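Local coordinates for capsular polysaccharide export system protein KpsC (Thermosulfurimonas dismutans, PDB 6MGB) that probably transfers Kdo, in beta-(2,4) linkage, from a CMP-activated donor onto the glycolipid on which Gram-negative capsular polysaccharides are built, at residues Pro23-Glu26 against Ser32-Tyr35; Gly75-Val80 against Pro301-Pro306; Asp94-Tyr99 against Leu108-Asn113; Arg149-Pro154 against Lys224-Glu229; Arg158-Asp163 against Val233-His238. All coordinates share one frame; numbering follows the deposited sequence. Where two conformers were deposited one is given.

Interaction 1 (Pro23-Glu26 against Ser32-Tyr35); sequences PHLE and SVVY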
# COMPACT_ATOMS: atom_id res chain seq x y z
N PRO A 23 16.95 8.36 -5.53
CA PRO A 23 17.84 9.52 -5.70
C PRO A 23 17.20 10.85 -5.35
O PRO A 23 17.89 11.75 -4.86
CB PRO A 23 18.22 9.45 -7.19
CG PRO A 23 18.09 8.00 -7.54
CD PRO A 23 16.94 7.49 -6.71
N HIS A 24 15.90 11.01 -5.60
CA HIS A 24 15.19 12.24 -5.25
C HIS A 24 14.71 12.25 -3.80
O HIS A 24 13.75 12.96 -3.48
CB HIS A 24 14.00 12.44 -6.19
CG HIS A 24 14.38 12.85 -7.58
ND1 HIS A 24 13.53 12.72 -8.66
CD2 HIS A 24 15.52 13.41 -8.06
CE1 HIS A 24 14.13 13.17 -9.75
NE2 HIS A 24 15.34 13.60 -9.41
N LEU A 25 15.36 11.49 -2.92
CA LEU A 25 14.92 11.38 -1.54
C LEU A 25 14.73 12.75 -0.90
O LEU A 25 13.69 13.03 -0.30
CB LEU A 25 15.92 10.54 -0.74
CG LEU A 25 15.67 10.45 0.77
CD1 LEU A 25 14.40 9.66 1.06
CD2 LEU A 25 16.87 9.83 1.46
N GLU A 26 15.74 13.62 -1.03
CA GLU A 26 15.67 14.92 -0.36
C GLU A 26 14.54 15.77 -0.91
O GLU A 26 14.00 16.62 -0.19
CB GLU A 26 17.00 15.65 -0.50
CG GLU A 26 18.13 15.01 0.28
CD GLU A 26 19.35 15.91 0.36
OE1 GLU A 26 19.39 16.91 -0.38
OE2 GLU A 26 20.25 15.62 1.17
N SER A 32 17.40 17.94 4.00
CA SER A 32 18.64 17.25 3.66
C SER A 32 18.79 16.00 4.53
O SER A 32 18.22 15.91 5.62
CB SER A 32 19.84 18.17 3.84
OG SER A 32 19.80 19.25 2.93
N VAL A 33 19.56 15.04 4.02
CA VAL A 33 19.81 13.79 4.72
C VAL A 33 21.29 13.71 5.06
O VAL A 33 22.15 14.21 4.33
CB VAL A 33 19.37 12.57 3.87
CG1 VAL A 33 19.88 11.26 4.46
CG2 VAL A 33 17.85 12.54 3.75
N VAL A 34 21.59 13.06 6.19
CA VAL A 34 22.96 12.81 6.62
C VAL A 34 23.07 11.36 7.07
O VAL A 34 22.16 10.84 7.73
CB VAL A 34 23.39 13.77 7.76
CG1 VAL A 34 23.41 15.21 7.25
CG2 VAL A 34 22.46 13.64 8.96
N TYR A 35 24.17 10.72 6.71
CA TYR A 35 24.35 9.29 6.94
C TYR A 35 25.07 9.04 8.26
O TYR A 35 26.14 9.60 8.51
CB TYR A 35 25.13 8.66 5.79
CG TYR A 35 25.50 7.21 5.99
CD1 TYR A 35 26.82 6.84 6.21
CD2 TYR A 35 24.53 6.22 5.97
CE1 TYR A 35 27.17 5.52 6.40
CE2 TYR A 35 24.87 4.89 6.16
CZ TYR A 35 26.19 4.55 6.37
OH TYR A 35 26.54 3.23 6.56
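Glu-26 and Val-33 make the polar link between the start of helix 25-29 and strand 33-35. The backbone N of Val-33 donates to Glu-26 OE2 at 3.0 Å with an N-H...O angle of 162°, a straight bond that meets the carboxylate from above its plane, 42° out of it. The glutamate chain runs extended beyond CG, which carries the carboxylate across the turn to the strand's first amide. Van der Waals contact accompanies this bond: Glu-26 OE2 also lies 3.4 Å from Ser-32 CA, so the carboxylate rests against the backbone where the strand begins. The apolar part is one methyl pair, Leu-25 CD2 against Val-33 CG2 at 3.7 Å, in one of two conformers of Val-33 and so less certain than the hydrogen bond. Leu-25 is buried, and its other neighbours include Ile-18 and Leu-19 of helix 17-21. Strand 33-35 forms one edge of the N-terminal sheet, with Ser-32 and Val-34 hydrogen-bonded through their backbones to strand 11-13; helix 25-29 thus packs at the entry to this edge strand.

Interaction 2 (Gly75-Val80 against Pro301-Pro306); sequences GFLRSV and PRYINP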
# COMPACT_ATOMS: atom_id res chain seq x y z
N GLY A 75 5.24 4.90 -2.29
CA GLY A 75 3.88 5.39 -2.37
C GLY A 75 2.93 4.32 -2.89
O GLY A 75 3.33 3.28 -3.40
N PHE A 76 1.63 4.61 -2.75
CA PHE A 76 0.62 3.68 -3.23
C PHE A 76 0.62 3.58 -4.75
O PHE A 76 0.35 2.51 -5.31
CB PHE A 76 -0.76 4.09 -2.71
CG PHE A 76 -0.92 3.91 -1.22
CD1 PHE A 76 -0.57 2.72 -0.61
CD2 PHE A 76 -1.42 4.93 -0.44
CE1 PHE A 76 -0.72 2.55 0.75
CE2 PHE A 76 -1.57 4.77 0.93
CZ PHE A 76 -1.22 3.58 1.52
N LEU A 77 0.91 4.69 -5.44
CA LEU A 77 1.21 4.68 -6.87
C LEU A 77 2.72 4.84 -7.00
O LEU A 77 3.26 5.91 -6.71
CB LEU A 77 0.48 5.81 -7.60
CG LEU A 77 -1.05 5.83 -7.52
CD1 LEU A 77 -1.59 6.97 -8.36
CD2 LEU A 77 -1.64 4.50 -7.98
N ARG A 78 3.40 3.77 -7.43
CA ARG A 78 4.85 3.73 -7.34
C ARG A 78 5.54 4.01 -8.68
O ARG A 78 6.38 4.91 -8.76
CB ARG A 78 5.32 2.38 -6.79
CG ARG A 78 6.80 2.40 -6.41
CD ARG A 78 7.40 1.03 -6.31
NE ARG A 78 8.82 1.10 -5.98
CZ ARG A 78 9.78 1.43 -6.84
NH1 ARG A 78 9.49 1.71 -8.11
NH2 ARG A 78 11.05 1.47 -6.44
N SER A 79 5.23 3.25 -9.72
CA SER A 79 6.06 3.30 -10.92
C SER A 79 5.41 2.51 -12.04
O SER A 79 4.36 1.88 -11.87
CB SER A 79 7.46 2.75 -10.62
OG SER A 79 7.38 1.45 -10.06
N VAL A 80 6.04 2.56 -13.21
CA VAL A 80 5.79 1.63 -14.30
C VAL A 80 6.91 0.59 -14.19
O VAL A 80 7.99 0.75 -14.77
CB VAL A 80 5.77 2.32 -15.66
CG1 VAL A 80 5.54 1.30 -16.77
CG2 VAL A 80 4.71 3.40 -15.69
N PRO A 301 0.51 10.42 0.65
CA PRO A 301 1.81 10.30 -0.02
C PRO A 301 2.34 11.64 -0.49
O PRO A 301 1.60 12.61 -0.66
CB PRO A 301 1.51 9.38 -1.21
CG PRO A 301 0.08 8.91 -1.03
CD PRO A 301 -0.58 9.98 -0.23
N ARG A 302 3.65 11.68 -0.71
CA ARG A 302 4.32 12.83 -1.29
C ARG A 302 4.68 12.51 -2.73
O ARG A 302 5.43 11.56 -3.00
CB ARG A 302 5.57 13.20 -0.49
CG ARG A 302 5.31 13.40 0.98
CD ARG A 302 6.49 14.02 1.69
NE ARG A 302 6.20 14.24 3.11
CZ ARG A 302 7.02 14.86 3.95
NH1 ARG A 302 8.18 15.33 3.53
NH2 ARG A 302 6.66 15.01 5.22
N TYR A 303 4.15 13.31 -3.66
CA TYR A 303 4.35 13.08 -5.08
C TYR A 303 5.38 14.04 -5.65
O TYR A 303 5.49 15.20 -5.22
CB TYR A 303 3.03 13.26 -5.85
CG TYR A 303 2.00 12.20 -5.55
CD1 TYR A 303 1.96 11.03 -6.28
CD2 TYR A 303 1.07 12.37 -4.53
CE1 TYR A 303 1.02 10.05 -6.01
CE2 TYR A 303 0.13 11.41 -4.26
CZ TYR A 303 0.11 10.24 -5.00
OH TYR A 303 -0.83 9.27 -4.74
N ILE A 304 6.15 13.55 -6.61
CA ILE A 304 7.05 14.38 -7.41
C ILE A 304 6.47 14.46 -8.81
O ILE A 304 5.77 13.55 -9.28
CB ILE A 304 8.50 13.86 -7.45
CG1 ILE A 304 8.57 12.33 -7.66
CG2 ILE A 304 9.24 14.24 -6.18
CD1 ILE A 304 8.33 11.86 -9.09
N ASN A 305 6.74 15.58 -9.48
CA ASN A 305 6.37 15.69 -10.88
C ASN A 305 7.42 14.95 -11.68
O ASN A 305 8.56 15.42 -11.79
CB ASN A 305 6.27 17.15 -11.30
CG ASN A 305 5.80 17.31 -12.73
OD1 ASN A 305 5.84 16.36 -13.51
ND2 ASN A 305 5.35 18.51 -13.08
N PRO A 306 7.11 13.77 -12.24
CA PRO A 306 8.16 12.99 -12.91
C PRO A 306 8.85 13.75 -14.03
O PRO A 306 10.01 13.45 -14.34
CB PRO A 306 7.41 11.76 -13.43
CG PRO A 306 6.17 11.69 -12.61
CD PRO A 306 5.80 13.11 -12.34
O HOH W 1 0.95 7.26 -3.97
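The loop after strand 69-74, at the side of the N-terminal domain that faces the nucleotide, packs here against residues 301-306, which carry strand 302-305. Phe-76 CD2 lies 4.3 Å from Pro-301 CG, the proline carbon approaching the ring obliquely. This apolar touch is loose, and a bound water carries the polar link. Tyr-303 OH receives a hydrogen bond from the water at 2.8 Å, and the same water accepts from the backbone N of Leu-77 at 3.0 Å, joining phenol and loop amide. With CG anti to the carbonyl carbon (chi1 -68°), the tyrosine swings its hydroxyl toward the loop, where Tyr-303 OH comes 4.4 Å from Leu-77 CD1. The hydroxyl is also bonded to Tyr-297 O, giving it a partner in the preceding helix 289-299. All the touching residues are buried, so the water satisfies polar groups inside the protein. Phe-76 also stacks with Phe-267, while its carbonyl O accepts from Gln-248 NE2, a CMP-binding residue. A loop at the end of a beta strand, reaching from one domain toward the nucleotide held largely by the other, is the arrangement expected at the interdomain cleft of a GT-B glycosyltransferase.

Interaction 3 (Asp94-Tyr99 against Leu108-Asn113); sequences DPVGIY and LENLLN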
# COMPACT_ATOMS: atom_id res chain seq x y z
N ASP A 94 5.95 9.04 7.04
CA ASP A 94 5.02 9.03 8.17
C ASP A 94 5.77 9.31 9.47
O ASP A 94 6.52 8.44 9.94
CB ASP A 94 4.29 7.69 8.25
CG ASP A 94 3.07 7.73 9.16
OD1 ASP A 94 3.12 8.44 10.19
OD2 ASP A 94 2.07 7.07 8.83
N PRO A 95 5.60 10.49 10.08
CA PRO A 95 6.28 10.76 11.35
C PRO A 95 5.53 10.29 12.58
O PRO A 95 6.01 10.52 13.70
CB PRO A 95 6.41 12.29 11.35
CG PRO A 95 5.45 12.80 10.31
CD PRO A 95 4.82 11.64 9.62
N VAL A 96 4.38 9.64 12.42
CA VAL A 96 3.58 9.16 13.54
C VAL A 96 3.80 7.66 13.70
O VAL A 96 4.23 7.19 14.76
CB VAL A 96 2.09 9.49 13.33
CG1 VAL A 96 1.23 8.85 14.41
CG2 VAL A 96 1.88 11.00 13.31
N GLY A 97 3.49 6.91 12.65
CA GLY A 97 3.70 5.48 12.62
C GLY A 97 3.94 5.02 11.20
O GLY A 97 4.82 5.55 10.52
N ILE A 98 3.16 4.05 10.73
CA ILE A 98 3.16 3.70 9.31
C ILE A 98 1.83 3.03 8.99
O ILE A 98 1.23 2.36 9.84
CB ILE A 98 4.36 2.81 8.93
CG1 ILE A 98 4.53 2.74 7.41
CG2 ILE A 98 4.22 1.40 9.51
CD1 ILE A 98 4.77 4.09 6.74
N TYR A 99 1.38 3.21 7.75
CA TYR A 99 -0.02 2.94 7.42
C TYR A 99 -0.40 1.49 7.69
O TYR A 99 -1.53 1.21 8.10
CB TYR A 99 -0.30 3.30 5.96
CG TYR A 99 0.49 2.50 4.94
CD1 TYR A 99 1.73 2.94 4.50
CD2 TYR A 99 -0.00 1.30 4.43
CE1 TYR A 99 2.45 2.21 3.57
CE2 TYR A 99 0.71 0.57 3.50
CZ TYR A 99 1.94 1.03 3.08
OH TYR A 99 2.66 0.30 2.15
N LEU A 108 -1.89 8.47 8.56
CA LEU A 108 -3.09 8.19 7.78
C LEU A 108 -4.28 7.89 8.68
O LEU A 108 -5.38 8.42 8.48
CB LEU A 108 -2.83 7.03 6.81
CG LEU A 108 -4.03 6.59 5.97
CD1 LEU A 108 -4.62 7.75 5.19
CD2 LEU A 108 -3.62 5.47 5.01
N GLU A 109 -4.08 7.04 9.69
CA GLU A 109 -5.17 6.73 10.60
C GLU A 109 -5.67 7.98 11.31
O GLU A 109 -6.87 8.14 11.53
CB GLU A 109 -4.73 5.68 11.62
CG GLU A 109 -5.87 5.12 12.46
CD GLU A 109 -5.39 4.23 13.59
OE1 GLU A 109 -5.46 2.99 13.44
OE2 GLU A 109 -4.94 4.77 14.62
N ASN A 110 -4.75 8.88 11.66
CA ASN A 110 -5.15 10.13 12.31
C ASN A 110 -5.98 10.99 11.36
O ASN A 110 -6.99 11.57 11.77
CB ASN A 110 -3.91 10.90 12.79
CG ASN A 110 -3.29 10.28 14.03
OD1 ASN A 110 -3.89 9.45 14.70
ND2 ASN A 110 -2.06 10.70 14.34
N LEU A 111 -5.57 11.08 10.09
CA LEU A 111 -6.36 11.82 9.11
C LEU A 111 -7.77 11.26 9.01
O LEU A 111 -8.75 12.02 8.96
CB LEU A 111 -5.68 11.79 7.74
CG LEU A 111 -4.43 12.65 7.57
CD1 LEU A 111 -3.74 12.33 6.26
CD2 LEU A 111 -4.78 14.13 7.64
N LEU A 112 -7.90 9.94 8.99
CA LEU A 112 -9.21 9.32 8.84
C LEU A 112 -10.04 9.45 10.11
O LEU A 112 -11.27 9.60 10.03
CB LEU A 112 -9.04 7.85 8.47
CG LEU A 112 -8.41 7.60 7.09
CD1 LEU A 112 -7.96 6.15 6.93
CD2 LEU A 112 -9.39 7.97 5.98
N ASN A 113 -9.40 9.42 11.28
CA ASN A 113 -10.16 9.45 12.53
C ASN A 113 -10.70 10.85 12.82
O ASN A 113 -11.87 11.00 13.20
CB ASN A 113 -9.28 8.98 13.70
CG ASN A 113 -9.62 7.57 14.16
OD1 ASN A 113 -10.76 7.13 14.05
ND2 ASN A 113 -8.63 6.87 14.69
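Tyr-99 and Leu-108 supply the apolar contact, CB of the tyrosine lying 4.1 Å from Leu-108 CD2. Tyr-99 CG sits between the backbone N and the carbonyl carbon (chi1 62°), which leads the ring away from the helix, and its CB does the touching. The ring instead meets Phe-76 edge-to-face. A second, more exposed touch joins Val-96 and Asn-110, whose side chains come from opposite directions: Val-96 CG1 is 3.8 Å from the amide nitrogen ND2 of Asn-110. The polar bonds lie beside the contact. Asp-94 OD1 accepts from Val-96 N at 2.8 Å, nearly along its C-O bond, and from Gly-97 N at 2.9 Å, from above the carboxylate plane. This is an Asx turn extended into an Asx motif, and it bends the chain as it leaves strand 90-94. The other oxygen, OD2, is bonded to Tyr-300 OH and to the backbone N of Leu-107 at the start of helix 107-114. One buried carboxylate therefore ties the turn to the helix start. With donors at both oxygens, and the amide dipoles of the helix start nearby, its negative charge would probably be stabilised.

Interaction 4 (Arg149-Pro154 against Lys224-Glu229); sequences RGYFTP and KVIREE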
# COMPACT_ATOMS: atom_id res chain seq x y z
N ARG A 149 -10.33 -11.97 -23.30
CA ARG A 149 -11.70 -12.45 -23.33
C ARG A 149 -11.70 -13.96 -23.58
O ARG A 149 -10.90 -14.47 -24.37
CB ARG A 149 -12.50 -11.73 -24.41
CG ARG A 149 -13.99 -12.02 -24.37
CD ARG A 149 -14.75 -11.19 -25.39
NE ARG A 149 -15.51 -12.01 -26.32
CZ ARG A 149 -14.97 -12.69 -27.33
NH1 ARG A 149 -13.66 -12.66 -27.54
NH2 ARG A 149 -15.74 -13.41 -28.13
N GLY A 150 -12.59 -14.66 -22.89
CA GLY A 150 -12.61 -16.11 -22.91
C GLY A 150 -11.85 -16.76 -21.77
O GLY A 150 -12.01 -17.97 -21.56
N TYR A 151 -11.03 -16.00 -21.04
CA TYR A 151 -10.34 -16.55 -19.88
C TYR A 151 -11.34 -17.00 -18.82
O TYR A 151 -11.21 -18.08 -18.25
CB TYR A 151 -9.38 -15.50 -19.30
CG TYR A 151 -8.44 -16.04 -18.25
CD1 TYR A 151 -7.19 -16.52 -18.59
CD2 TYR A 151 -8.81 -16.06 -16.91
CE1 TYR A 151 -6.32 -17.01 -17.63
CE2 TYR A 151 -7.95 -16.55 -15.94
CZ TYR A 151 -6.71 -17.02 -16.30
OH TYR A 151 -5.85 -17.51 -15.35
N PHE A 152 -12.35 -16.17 -18.56
CA PHE A 152 -13.39 -16.47 -17.58
C PHE A 152 -14.69 -16.83 -18.28
O PHE A 152 -15.04 -16.22 -19.30
CB PHE A 152 -13.62 -15.28 -16.64
CG PHE A 152 -12.47 -15.00 -15.72
CD1 PHE A 152 -12.16 -15.88 -14.69
CD2 PHE A 152 -11.71 -13.85 -15.86
CE1 PHE A 152 -11.11 -15.62 -13.83
CE2 PHE A 152 -10.65 -13.59 -15.00
CZ PHE A 152 -10.35 -14.48 -13.99
N THR A 153 -15.40 -17.80 -17.72
CA THR A 153 -16.70 -18.17 -18.26
C THR A 153 -17.73 -17.11 -17.91
O THR A 153 -17.80 -16.69 -16.75
CB THR A 153 -17.13 -19.53 -17.71
OG1 THR A 153 -16.18 -20.53 -18.08
CG2 THR A 153 -18.51 -19.93 -18.24
N PRO A 154 -18.53 -16.64 -18.86
CA PRO A 154 -19.55 -15.63 -18.53
C PRO A 154 -20.51 -16.12 -17.46
O PRO A 154 -20.99 -17.25 -17.50
CB PRO A 154 -20.27 -15.40 -19.87
CG PRO A 154 -19.27 -15.77 -20.90
CD PRO A 154 -18.46 -16.89 -20.31
N LYS A 224 -7.91 -22.65 -8.94
CA LYS A 224 -7.13 -22.14 -10.06
C LYS A 224 -6.18 -21.07 -9.53
O LYS A 224 -6.61 -20.00 -9.11
CB LYS A 224 -8.06 -21.60 -11.14
CG LYS A 224 -9.03 -22.65 -11.66
CD LYS A 224 -10.13 -22.07 -12.52
CE LYS A 224 -11.10 -23.15 -12.98
NZ LYS A 224 -11.72 -23.86 -11.83
N VAL A 225 -4.88 -21.38 -9.55
CA VAL A 225 -3.85 -20.48 -9.05
C VAL A 225 -3.29 -19.71 -10.24
O VAL A 225 -2.74 -20.31 -11.18
CB VAL A 225 -2.74 -21.26 -8.32
CG1 VAL A 225 -1.65 -20.32 -7.84
CG2 VAL A 225 -3.34 -22.02 -7.14
N ILE A 226 -3.43 -18.39 -10.20
CA ILE A 226 -3.10 -17.54 -11.33
C ILE A 226 -1.66 -17.07 -11.16
O ILE A 226 -1.33 -16.36 -10.21
CB ILE A 226 -4.06 -16.35 -11.43
CG1 ILE A 226 -5.51 -16.84 -11.55
CG2 ILE A 226 -3.69 -15.46 -12.62
CD1 ILE A 226 -6.55 -15.74 -11.48
N ARG A 227 -0.79 -17.48 -12.09
CA ARG A 227 0.59 -17.04 -12.12
C ARG A 227 0.91 -16.22 -13.36
O ARG A 227 2.08 -15.88 -13.60
CB ARG A 227 1.53 -18.25 -12.03
CG ARG A 227 1.09 -19.26 -10.97
CD ARG A 227 2.12 -20.36 -10.80
NE ARG A 227 3.01 -20.10 -9.67
CZ ARG A 227 2.85 -20.62 -8.45
NH1 ARG A 227 3.71 -20.31 -7.49
NH2 ARG A 227 1.85 -21.44 -8.18
N GLU A 228 -0.10 -15.90 -14.17
CA GLU A 228 0.07 -14.94 -15.25
C GLU A 228 0.04 -13.52 -14.68
O GLU A 228 -0.69 -13.23 -13.73
CB GLU A 228 -1.01 -15.11 -16.31
CG GLU A 228 -0.97 -16.44 -17.03
CD GLU A 228 -1.94 -16.52 -18.19
OE1 GLU A 228 -2.80 -17.43 -18.20
OE2 GLU A 228 -1.85 -15.66 -19.10
N GLU A 229 0.84 -12.65 -15.28
CA GLU A 229 1.02 -11.30 -14.76
C GLU A 229 -0.05 -10.37 -15.34
O GLU A 229 0.20 -9.50 -16.17
CB GLU A 229 2.42 -10.80 -15.08
CG GLU A 229 2.81 -9.59 -14.28
CD GLU A 229 4.24 -9.67 -13.81
OE1 GLU A 229 4.53 -9.18 -12.70
OE2 GLU A 229 5.08 -10.23 -14.55
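The backbones stay well apart, Tyr-151 CA and Ile-226 CA being the nearest pair at 11.2 Å, so the loop 149-154 reaches the edge strand 224-226 through a side chain. Tyr-151 spans the gap: with CG anti to its own backbone N (chi1 -170°), the ring extends toward the strand and brings OH 3.9 Å from Ile-226 CG1 and 4.0 Å from Ile-226 CG2. The hydroxyl thus rests against both branches of the isoleucine, in plain van der Waals contact. Glu-228 approaches from the opposite direction to the tyrosine. Glu-228 OE1 meets the ring at the edge, near the plane, 3.6 Å from Tyr-151 CE1, where the ring hydrogens carry partial positive charge; the carboxylate and ring planes are 69° apart. The other carboxylate oxygen, OE2, forms a salt bridge with Lys-145, which gives the acid its main polar partner. Within the loop, Tyr-151 CD2 sits 3.5 Å above the Phe-152 ring, over its centre, while Phe-230 meets the tyrosine ring edge-to-face. Ile-226 in turn packs on Tyr-198 and Lys-200 of strand 196-200, Lys-200 being a CMP-binding residue. The contact lies at an outermost strand of the six-stranded parallel sheet, in what is probably the C-terminal Rossmann-like domain of a GT-B fold.

Interaction 5 (Arg158-Asp163 against Val233-His238); sequences RVLLID and VDLLSH. With C5P (cytidine-5'-monophosphate), chain D.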
# COMPACT_ATOMS: atom_id res chain seq x y z
N ARG A 158 -17.73 -17.11 -9.03
CA ARG A 158 -16.31 -17.23 -8.73
C ARG A 158 -15.90 -16.13 -7.78
O ARG A 158 -16.46 -15.03 -7.79
CB ARG A 158 -15.48 -17.16 -10.02
CG ARG A 158 -15.75 -15.91 -10.83
CD ARG A 158 -14.86 -15.79 -12.05
NE ARG A 158 -15.25 -14.64 -12.86
CZ ARG A 158 -15.97 -14.70 -13.98
NH1 ARG A 158 -16.38 -15.87 -14.47
NH2 ARG A 158 -16.28 -13.59 -14.62
N VAL A 159 -14.89 -16.42 -6.95
CA VAL A 159 -14.32 -15.46 -6.02
C VAL A 159 -12.81 -15.45 -6.21
O VAL A 159 -12.22 -16.37 -6.78
CB VAL A 159 -14.68 -15.77 -4.55
CG1 VAL A 159 -16.19 -15.85 -4.38
CG2 VAL A 159 -14.02 -17.06 -4.08
N LEU A 160 -12.17 -14.39 -5.71
CA LEU A 160 -10.74 -14.18 -5.88
C LEU A 160 -10.07 -14.07 -4.51
O LEU A 160 -10.52 -13.29 -3.66
CB LEU A 160 -10.45 -12.92 -6.70
CG LEU A 160 -8.98 -12.66 -7.00
CD1 LEU A 160 -8.39 -13.77 -7.87
CD2 LEU A 160 -8.79 -11.31 -7.67
N LEU A 161 -9.01 -14.84 -4.32
CA LEU A 161 -8.17 -14.75 -3.13
C LEU A 161 -6.85 -14.09 -3.52
O LEU A 161 -6.24 -14.47 -4.53
CB LEU A 161 -7.91 -16.14 -2.53
CG LEU A 161 -9.01 -16.77 -1.67
CD1 LEU A 161 -10.38 -16.67 -2.33
CD2 LEU A 161 -8.67 -18.22 -1.38
N ILE A 162 -6.42 -13.11 -2.73
CA ILE A 162 -5.20 -12.36 -3.00
C ILE A 162 -4.08 -12.96 -2.17
O ILE A 162 -4.17 -13.05 -0.95
CB ILE A 162 -5.38 -10.86 -2.68
CG1 ILE A 162 -6.50 -10.27 -3.54
CG2 ILE A 162 -4.07 -10.10 -2.90
CD1 ILE A 162 -6.88 -8.85 -3.18
N ASP A 163 -3.01 -13.38 -2.85
CA ASP A 163 -1.82 -13.87 -2.16
C ASP A 163 -0.84 -12.73 -1.97
O ASP A 163 -0.88 -11.72 -2.68
CB ASP A 163 -1.17 -15.02 -2.94
CG ASP A 163 -0.22 -15.85 -2.09
OD1 ASP A 163 -0.31 -15.76 -0.84
OD2 ASP A 163 0.61 -16.59 -2.66
N VAL A 233 -6.13 -4.47 -11.69
CA VAL A 233 -7.45 -3.86 -11.71
C VAL A 233 -8.30 -4.42 -12.85
O VAL A 233 -9.53 -4.45 -12.75
CB VAL A 233 -7.35 -2.33 -11.77
CG1 VAL A 233 -6.64 -1.79 -10.53
CG2 VAL A 233 -6.62 -1.88 -13.01
N ASP A 234 -7.67 -4.86 -13.93
CA ASP A 234 -8.40 -5.60 -14.96
C ASP A 234 -8.87 -6.95 -14.41
O ASP A 234 -10.03 -7.34 -14.61
CB ASP A 234 -7.53 -5.80 -16.20
CG ASP A 234 -8.32 -6.28 -17.40
OD1 ASP A 234 -9.56 -6.13 -17.39
OD2 ASP A 234 -7.70 -6.80 -18.35
N LEU A 235 -7.98 -7.66 -13.72
CA LEU A 235 -8.36 -8.94 -13.12
C LEU A 235 -9.52 -8.77 -12.15
O LEU A 235 -10.45 -9.58 -12.13
CB LEU A 235 -7.15 -9.55 -12.41
CG LEU A 235 -7.36 -10.92 -11.77
CD1 LEU A 235 -7.68 -11.98 -12.82
CD2 LEU A 235 -6.13 -11.32 -10.97
N LEU A 236 -9.47 -7.71 -11.33
CA LEU A 236 -10.50 -7.52 -10.31
C LEU A 236 -11.87 -7.30 -10.92
O LEU A 236 -12.89 -7.65 -10.31
CB LEU A 236 -10.12 -6.34 -9.41
CG LEU A 236 -9.00 -6.61 -8.41
CD1 LEU A 236 -8.42 -5.31 -7.88
CD2 LEU A 236 -9.51 -7.47 -7.27
N SER A 237 -11.94 -6.72 -12.12
CA SER A 237 -13.23 -6.42 -12.73
C SER A 237 -14.06 -7.67 -12.99
O SER A 237 -15.27 -7.55 -13.19
CB SER A 237 -13.02 -5.67 -14.05
OG SER A 237 -12.54 -6.54 -15.06
N HIS A 238 -13.45 -8.85 -12.98
CA HIS A 238 -14.15 -10.09 -13.27
C HIS A 238 -14.70 -10.77 -12.02
O HIS A 238 -15.21 -11.89 -12.12
CB HIS A 238 -13.22 -11.05 -14.00
CG HIS A 238 -12.82 -10.58 -15.37
ND1 HIS A 238 -13.56 -10.88 -16.50
CD2 HIS A 238 -11.78 -9.83 -15.79
CE1 HIS A 238 -12.98 -10.34 -17.55
NE2 HIS A 238 -11.90 -9.69 -17.15
O3P C5P D . 0.35 -4.86 -0.62
P C5P D . 0.96 -5.82 -1.62
O1P C5P D . 0.41 -7.22 -1.36
O2P C5P D . 2.47 -5.89 -1.72
O5' C5P D . 0.40 -5.36 -3.04
C5' C5P D . 1.02 -4.32 -3.78
C4' C5P D . 0.37 -4.18 -5.13
O4' C5P D . 0.76 -5.30 -5.97
C3' C5P D . -1.15 -4.22 -5.14
O3' C5P D . -1.73 -2.96 -4.86
C2' C5P D . -1.47 -4.74 -6.53
O2' C5P D . -1.42 -3.69 -7.50
C1' C5P D . -0.32 -5.70 -6.78
N1 C5P D . -0.67 -7.10 -6.44
C2 C5P D . -1.05 -8.08 -7.51
N3 C5P D . -1.41 -9.49 -7.15
C4 C5P D . -1.39 -9.92 -5.75
C5 C5P D . -1.02 -8.95 -4.68
C6 C5P D . -0.66 -7.54 -5.05
O2 C5P D . -1.06 -7.73 -8.64
N4 C5P D . -1.74 -11.30 -5.40
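Arg-158 reaches to the carbonyl of His-238, just beyond Leu-236 and Ser-237 in the chain, its guanidinium edge-on to the oxygen. Arg-158 NE donates to His-238 O at 2.8 Å, and Arg-158 NH2 adds a weak bond to the same oxygen at 3.2 Å. The oxygen lies 11° out of the guanidinium plane, and the NE donor is tilted 21° from the carbonyl plane. The chain is extended from CG to NE, and NH1 turns to Thr-153 O. The guanidinium and imidazole planes stand 54° apart, NH2 lying near the ring plane at its edge. Further along, Leu-160 and Leu-236 cross at about a right angle, their CD2 methyls 3.9 Å apart, and Leu-235 CD2 touches Leu-160 CD2 at 4.2 Å. Here helix 232-236 packs on a face of the parallel Rossmann-like sheet of the GT-B fold, over strand 158-162, an inner strand. At the strand's C-terminal end, where such sheets bind nucleotides, Asp-163 O accepts from cytosine N4 at 2.9 Å.

Interactions 2 and 5 are buried; 1, 3 and 4 are partly buried. Interactions 1 and 2 reach the same mixed N-terminal sheet, one at its edge strand through a carboxylate-to-amide bond, the other further in through a water and loose apolar packing. Interaction 3, nested in the chain loop that interaction 2 closes, meets it where Phe-76 touches Tyr-99. Interactions 4 and 5 share the parallel sheet, their centres about 9 Å apart, and interlock as Phe-152 packs on His-238 and Leu-235. Interaction 4 has weak edge contacts at an outer strand, whereas interaction 5 combines leucine packing with a carbonyl-arginine bond and reaches the nucleotide itself.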